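Local atomic coordinates of ORF98 PTP-2 (PDB entry 6I28), a protein that probably removes phosphate from tyrosine and from serine or threonine of target proteins, as expected of a viral member of the dual-specificity phosphatase family. Residues 81-86 against 119-124. Residues are numbered along the deposited sequence; the frame is centred on the assembly and turned at random.
Sequences NLEMLF and IMRTNQ
Phe86 and Arg121 mark the nearest backbone approach between the first turn of helix 82-95 and the last turn of helix 110-123, their CA atoms 8.8 Å apart. The axes of the two short segments cross at -65° and stay 12.2 Å apart, a distance spanned by the side chains of Arg121, Phe86 and Glu83. Arg121 does most of the bridging. With CG anti to its backbone N (chi1 178°) and the chain extended as far as NE, it reaches over one face of the Phe86 ring. CD sits above the ring, 3.6 Å from its centroid, as a CH-pi contact. Beyond it the guanidinium lies almost flat on the ring, a stacked cation-pi pair with NE toward the rim, 3.3 Å from Phe86 CE2. Phenylalanine suits the place, offering a broad apolar face to both the methylenes and the cation. Past the ring, Glu83, bent at chi2, brings its carboxylate to the guanidinium edge. Arg121 NH1 donates to Glu83 OE1 at 2.8 Å and NH2 to OE2 at 3.0 Å, an end-on, two-pronged salt bridge on the syn sides of both oxygens, though the carboxylate is turned 33° from the guanidinium plane. Tyr117 OH, one turn back on the same helix, is also hydrogen-bonded to NH1. Thr122 adds its CG2 methyl, 3.9 Å from Phe86 CE1, while its hydroxyl is bonded to Tyr118 O. Within the phosphatase domain one arginine, long and flat-ended, thus ties two helices: the ring supports one face, the two-pronged bond limits its rotation, and its charge probably keeps Glu83 ionised.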
loop_
_atom_site.group_PDB
_atom_site.type_symbol
_atom_site.label_atom_id
_atom_site.label_comp_id
_atom_site.label_asym_id
_atom_site.label_seq_id
_atom_site.Cartn_x
_atom_site.Cartn_y
_atom_site.Cartn_z
ATOM N N ASN A 81 4.252 -10.946 -4.062
ATOM C CA ASN A 81 3.355 -10.199 -4.931
ATOM C C ASN A 81 3.736 -8.727 -5.064
ATOM O O ASN A 81 2.996 -7.951 -5.656
ATOM C CB ASN A 81 1.947 -10.347 -4.375
ATOM C CG ASN A 81 1.355 -11.692 -4.663
ATOM O OD1 ASN A 81 0.824 -11.900 -5.747
ATOM N ND2 ASN A 81 1.462 -12.636 -3.708
ATOM N N LEU A 82 4.897 -8.317 -4.520
ATOM C CA LEU A 82 5.209 -6.894 -4.504
ATOM C C LEU A 82 5.269 -6.294 -5.902
ATOM O O LEU A 82 4.692 -5.226 -6.132
ATOM C CB LEU A 82 6.518 -6.663 -3.777
ATOM C CG LEU A 82 6.793 -5.261 -3.303
ATOM C CD1 LEU A 82 5.742 -4.752 -2.312
ATOM C CD2 LEU A 82 8.190 -5.212 -2.707
ATOM N N GLU A 83 5.846 -7.011 -6.862
ATOM C CA GLU A 83 5.964 -6.486 -8.228
ATOM C C GLU A 83 4.596 -6.349 -8.883
ATOM O O GLU A 83 4.266 -5.282 -9.413
ATOM C CB GLU A 83 6.867 -7.365 -9.076
ATOM C CG GLU A 83 7.052 -6.802 -10.464
ATOM C CD GLU A 83 7.943 -5.588 -10.503
ATOM O OE1 GLU A 83 8.648 -5.347 -9.501
ATOM O OE2 GLU A 83 7.935 -4.884 -11.552
ATOM N N MET A 84 3.765 -7.383 -8.806
ATOM C CA MET A 84 2.405 -7.309 -9.335
ATOM C C MET A 84 1.625 -6.177 -8.666
ATOM O O MET A 84 0.975 -5.358 -9.327
ATOM C CB MET A 84 1.707 -8.666 -9.136
ATOM C CG MET A 84 0.282 -8.763 -9.674
ATOM S SD MET A 84 -0.913 -8.015 -8.508
ATOM C CE MET A 84 -0.984 -9.277 -7.225
ATOM N N LEU A 85 1.759 -6.030 -7.349
ATOM C CA LEU A 85 1.026 -4.978 -6.663
ATOM C C LEU A 85 1.493 -3.601 -7.114
ATOM O O LEU A 85 0.691 -2.698 -7.345
ATOM C CB LEU A 85 1.220 -5.130 -5.159
ATOM C CG LEU A 85 0.384 -6.274 -4.549
ATOM C CD1 LEU A 85 0.920 -6.604 -3.178
ATOM C CD2 LEU A 85 -1.133 -5.902 -4.486
ATOM N N PHE A 86 2.801 -3.403 -7.173
ATOM C CA PHE A 86 3.322 -2.142 -7.687
ATOM C C PHE A 86 2.776 -1.780 -9.057
ATOM O O PHE A 86 2.348 -0.634 -9.285
ATOM C CB PHE A 86 4.847 -2.121 -7.725
ATOM C CG PHE A 86 5.402 -0.831 -8.285
ATOM C CD1 PHE A 86 5.556 0.284 -7.485
ATOM C CD2 PHE A 86 5.643 -0.697 -9.642
ATOM C CE1 PHE A 86 6.000 1.436 -8.008
ATOM C CE2 PHE A 86 6.069 0.484 -10.154
ATOM C CZ PHE A 86 6.312 1.528 -9.305
ATOM N N ILE A 119 5.994 4.661 -2.957
ATOM C CA ILE A 119 6.633 5.972 -2.932
ATOM C C ILE A 119 8.147 5.874 -3.122
ATOM O O ILE A 119 8.735 6.693 -3.831
ATOM C CB ILE A 119 6.218 6.654 -1.600
ATOM C CG1 ILE A 119 4.708 7.013 -1.647
ATOM C CG2 ILE A 119 7.084 7.888 -1.285
ATOM C CD1 ILE A 119 4.194 7.655 -0.400
ATOM N N MET A 120 8.791 4.861 -2.509
ATOM C CA MET A 120 10.199 4.605 -2.736
ATOM C C MET A 120 10.505 4.423 -4.206
ATOM O O MET A 120 11.422 5.047 -4.737
ATOM C CB MET A 120 10.654 3.349 -1.983
ATOM C CG MET A 120 10.584 3.410 -0.504
ATOM S SD MET A 120 10.916 1.815 0.249
ATOM C CE MET A 120 12.463 1.380 -0.521
ATOM N N ARG A 121 9.665 3.689 -4.914
ATOM C CA ARG A 121 10.033 3.320 -6.258
ATOM C C ARG A 121 9.641 4.371 -7.300
ATOM O O ARG A 121 10.383 4.599 -8.265
ATOM C CB ARG A 121 9.371 1.977 -6.611
ATOM C CG ARG A 121 9.654 1.525 -8.028
ATOM C CD ARG A 121 9.365 0.044 -8.172
ATOM N NE ARG A 121 9.177 -0.392 -9.553
ATOM C CZ ARG A 121 8.967 -1.666 -9.914
ATOM N NH1 ARG A 121 8.951 -2.628 -9.017
ATOM N NH2 ARG A 121 8.777 -1.977 -11.184
ATOM N N THR A 122 8.514 5.042 -7.119
ATOM C CA THR A 122 8.152 6.109 -8.037
ATOM C C THR A 122 9.017 7.356 -7.828
ATOM O O THR A 122 9.252 8.124 -8.773
ATOM C CB THR A 122 6.656 6.478 -7.909
ATOM O OG1 THR A 122 6.295 6.898 -6.578
ATOM C CG2 THR A 122 5.730 5.296 -8.387
ATOM N N ASN A 123 9.541 7.551 -6.635
ATOM C CA ASN A 123 10.389 8.712 -6.365
ATOM C C ASN A 123 11.864 8.368 -6.352
ATOM O O ASN A 123 12.684 9.276 -6.365
ATOM C CB ASN A 123 9.988 9.346 -5.037
ATOM C CG ASN A 123 8.667 10.072 -5.131
ATOM O OD1 ASN A 123 8.605 11.201 -5.588
ATOM N ND2 ASN A 123 7.608 9.412 -4.744
ATOM N N GLN A 124 12.212 7.086 -6.388
ATOM C CA GLN A 124 13.582 6.621 -6.267
ATOM C C GLN A 124 14.214 7.246 -5.030
ATOM O O GLN A 124 15.197 8.001 -5.105
ATOM C CB GLN A 124 14.392 6.920 -7.526
ATOM C CG GLN A 124 13.939 6.087 -8.669
ATOM C CD GLN A 124 14.314 4.640 -8.488
ATOM O OE1 GLN A 124 15.484 4.302 -8.361
ATOM N NE2 GLN A 124 13.315 3.769 -8.509
#